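Local coordinates for beta-phosphoglucomutase (Bacteroides vulgatus, PDB 3DV9), which probably interconverts beta-glucose 1-phosphate and glucose 6-phosphate, as a magnesium-binding member of the haloacid dehalogenase-like family, at residues M230-F233 against N234-E238. Residues are numbered along the deposited sequence; the frame is centred on the assembly and turned at random.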
HETATM    1  N   MSE A 230       2.613  -8.633  -9.433  1.00 16.14           N
HETATM    2  CA  MSE A 230       3.531  -9.075  -8.370  1.00 17.95           C
HETATM    3  C   MSE A 230       4.499 -10.157  -8.902  1.00 16.44           C
HETATM    4  O   MSE A 230       5.660 -10.190  -8.523  1.00 16.46           O
HETATM    5  CB  MSE A 230       2.786  -9.504  -7.101  1.00 17.88           C
HETATM    6  CG  MSE A 230       2.296  -8.364  -6.245  1.00 19.44           C
HETATM    7 SE   MSE A 230       3.710  -7.218  -5.592  0.70 19.26          SE
HETATM    8  CE  MSE A 230       4.390  -8.263  -4.138  1.00 19.92           C
ATOM      9  N   PRO A 231       4.021 -11.082  -9.768  1.00 16.61           N
ATOM     10  CA  PRO A 231       5.061 -11.945 -10.365  1.00 16.48           C
ATOM     11  C   PRO A 231       6.182 -11.201 -11.129  1.00 17.14           C
ATOM     12  O   PRO A 231       7.350 -11.608 -11.067  1.00 16.35           O
ATOM     13  CB  PRO A 231       4.234 -12.826 -11.327  1.00 17.26           C
ATOM     14  CG  PRO A 231       2.861 -12.950 -10.597  1.00 17.46           C
ATOM     15  CD  PRO A 231       2.644 -11.526 -10.114  1.00 15.71           C
ATOM     16  N   ASP A 232       5.833 -10.113 -11.812  1.00 16.43           N
ATOM     17  CA  ASP A 232       6.784  -9.245 -12.535  0.50 17.50           C
ATOM     18  C   ASP A 232       7.798  -8.674 -11.530  1.00 17.48           C
ATOM     19  O   ASP A 232       9.024  -8.732 -11.728  1.00 18.37           O
ATOM     20  CB  ASP A 232       5.991  -8.139 -13.297  0.50 17.53           C
ATOM     21  CG  ASP A 232       6.836  -7.354 -14.329  0.50 18.54           C
ATOM     22  OD1 ASP A 232       7.843  -7.919 -14.812  0.50 19.85           O
ATOM     23  OD2 ASP A 232       6.484  -6.172 -14.698  0.50 17.05           O
ATOM     24  N   PHE A 233       7.267  -8.140 -10.435  1.00 17.95           N
ATOM     25  CA  PHE A 233       8.112  -7.568  -9.372  1.00 16.91           C
ATOM     26  C   PHE A 233       9.070  -8.649  -8.807  1.00 16.85           C
ATOM     27  O   PHE A 233      10.286  -8.457  -8.744  1.00 17.68           O
ATOM     28  CB  PHE A 233       7.235  -6.953  -8.284  1.00 16.31           C
ATOM     29  CG  PHE A 233       8.008  -6.468  -7.109  1.00 17.11           C
ATOM     30  CD1 PHE A 233       9.008  -5.519  -7.266  1.00 20.80           C
ATOM     31  CD2 PHE A 233       7.799  -7.047  -5.857  1.00 21.33           C
ATOM     32  CE1 PHE A 233       9.763  -5.064  -6.155  1.00 21.94           C
ATOM     33  CE2 PHE A 233       8.533  -6.608  -4.728  1.00 20.60           C
ATOM     34  CZ  PHE A 233       9.543  -5.634  -4.888  1.00 20.60           C
ATOM     35  N   ASN A 234       8.510  -9.809  -8.493  1.00 16.83           N
ATOM     36  CA  ASN A 234       9.274 -10.914  -7.949  1.00 18.49           C
ATOM     37  C   ASN A 234      10.398 -11.277  -8.938  1.00 18.17           C
ATOM     38  O   ASN A 234      11.559 -11.468  -8.531  1.00 18.47           O
ATOM     39  CB  ASN A 234       8.372 -12.116  -7.705  1.00 18.79           C
ATOM     40  CG  ASN A 234       9.155 -13.320  -7.244  1.00 17.74           C
ATOM     41  OD1 ASN A 234      10.063 -13.188  -6.416  1.00 18.22           O
ATOM     42  ND2 ASN A 234       8.858 -14.491  -7.821  1.00 23.07           N
ATOM     43  N   LYS A 235      10.058 -11.412 -10.223  1.00 19.15           N
ATOM     44  CA  LYS A 235      11.040 -11.856 -11.218  1.00 20.78           C
ATOM     45  C   LYS A 235      12.226 -10.885 -11.329  1.00 20.14           C
ATOM     46  O   LYS A 235      13.374 -11.280 -11.615  1.00 21.00           O
ATOM     47  CB  LYS A 235      10.369 -11.956 -12.575  1.00 21.20           C
ATOM     48  CG  LYS A 235      11.258 -12.423 -13.689  1.00 26.70           C
ATOM     49  CD  LYS A 235      10.436 -12.720 -14.940  1.00 32.21           C
ATOM     50  CE  LYS A 235       9.637 -11.512 -15.418  1.00 36.60           C
ATOM     51  NZ  LYS A 235       8.703 -11.853 -16.550  1.00 41.57           N
ATOM     52  N   ASN A 236      11.917  -9.619 -11.129  1.00 19.81           N
ATOM     53  CA  ASN A 236      12.883  -8.545 -11.239  1.00 20.29           C
ATOM     54  C   ASN A 236      13.643  -8.213  -9.953  1.00 20.55           C
ATOM     55  O   ASN A 236      14.536  -7.360  -9.957  1.00 20.33           O
ATOM     56  CB  ASN A 236      12.165  -7.313 -11.759  1.00 20.66           C
ATOM     57  CG  ASN A 236      11.963  -7.371 -13.246  1.00 22.30           C
ATOM     58  OD1 ASN A 236      12.875  -7.067 -14.016  1.00 21.74           O
ATOM     59  ND2 ASN A 236      10.774  -7.791 -13.669  1.00 21.08           N
ATOM     60  N   TRP A 237      13.316  -8.909  -8.869  1.00 20.04           N
ATOM     61  CA  TRP A 237      13.897  -8.553  -7.561  1.00 20.29           C
ATOM     62  C   TRP A 237      15.459  -8.599  -7.576  1.00 20.70           C
ATOM     63  O   TRP A 237      16.153  -7.663  -7.139  1.00 20.41           O
ATOM     64  CB  TRP A 237      13.337  -9.458  -6.435  1.00 21.75           C
ATOM     65  CG  TRP A 237      14.048  -9.068  -5.202  1.00 20.77           C
ATOM     66  CD1 TRP A 237      15.013  -9.756  -4.567  1.00 24.06           C
ATOM     67  CD2 TRP A 237      13.919  -7.800  -4.522  1.00 21.64           C
ATOM     68  NE1 TRP A 237      15.486  -9.016  -3.490  1.00 22.75           N
ATOM     69  CE2 TRP A 237      14.832  -7.810  -3.449  1.00 23.27           C
ATOM     70  CE3 TRP A 237      13.115  -6.663  -4.729  1.00 22.18           C
ATOM     71  CZ2 TRP A 237      14.971  -6.712  -2.564  1.00 22.14           C
ATOM     72  CZ3 TRP A 237      13.246  -5.573  -3.851  1.00 23.27           C
ATOM     73  CH2 TRP A 237      14.166  -5.610  -2.784  1.00 23.28           C
ATOM     74  N   GLU A 238      16.010  -9.704  -8.036  1.00 20.74           N
ATOM     75  CA  GLU A 238      17.485  -9.882  -8.063  1.00 23.41           C
ATOM     76  C   GLU A 238      18.196  -8.739  -8.794  1.00 23.69           C
ATOM     77  O   GLU A 238      19.150  -8.150  -8.258  1.00 23.06           O
ATOM     78  CB  GLU A 238      17.850 -11.247  -8.647  1.00 25.11           C
ATOM     79  CG  GLU A 238      17.212 -12.408  -7.832  1.00 29.61           C
ATOM     80  CD  GLU A 238      15.915 -13.000  -8.442  1.00 36.33           C
ATOM     81  OE1 GLU A 238      14.829 -12.317  -8.504  1.00 29.57           O
ATOM     82  OE2 GLU A 238      16.018 -14.205  -8.865  1.00 40.47           O
TER
HETATM   83  O   HOH W   1       9.833  -7.990 -16.430  1.00 32.95           O
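Asn236 grips the carbonyl oxygen of Asp232 twice, one turn earlier in the same helix. Its backbone N gives the usual i to i+4 bond, while ND2 reaches Asp232 O at 2.8 Å and nearly straight, arriving above the carbonyl plane on the face opposite to the backbone donor. Chi1 of -80° keeps the amide beside its own backbone N and lets it fold back over this carbonyl. In the modelled conformer of Asp232, one of two, a water accepts from Asn236 ND2 and donates to Asp232 OD1 (2.6 Å), bridging amide and carboxylate. Replacing Asn236 with leucine would probably cost Asp232 O its second donor and leave the water without its amide donor. On the buried flank Phe233 and Trp237 lie side by side, Phe233 CZ 3.7 Å from Trp237 CE3, their planes oblique at 72°. In the same Asp232 conformer, OD2 is bound by His228 N; separately, Ser229 OG accepts from Asp232 N, as an N-cap residue does. The aromatic pair packs on Ile188 and Leu186 of strand 185-189; Asn234 and Trp237 meet helix 113-122, where Lys119 binds Asn234 OD1, and Asp232 and Asn236 rest on Phe227 of edge strand 225-227 in the Rossmann-like core.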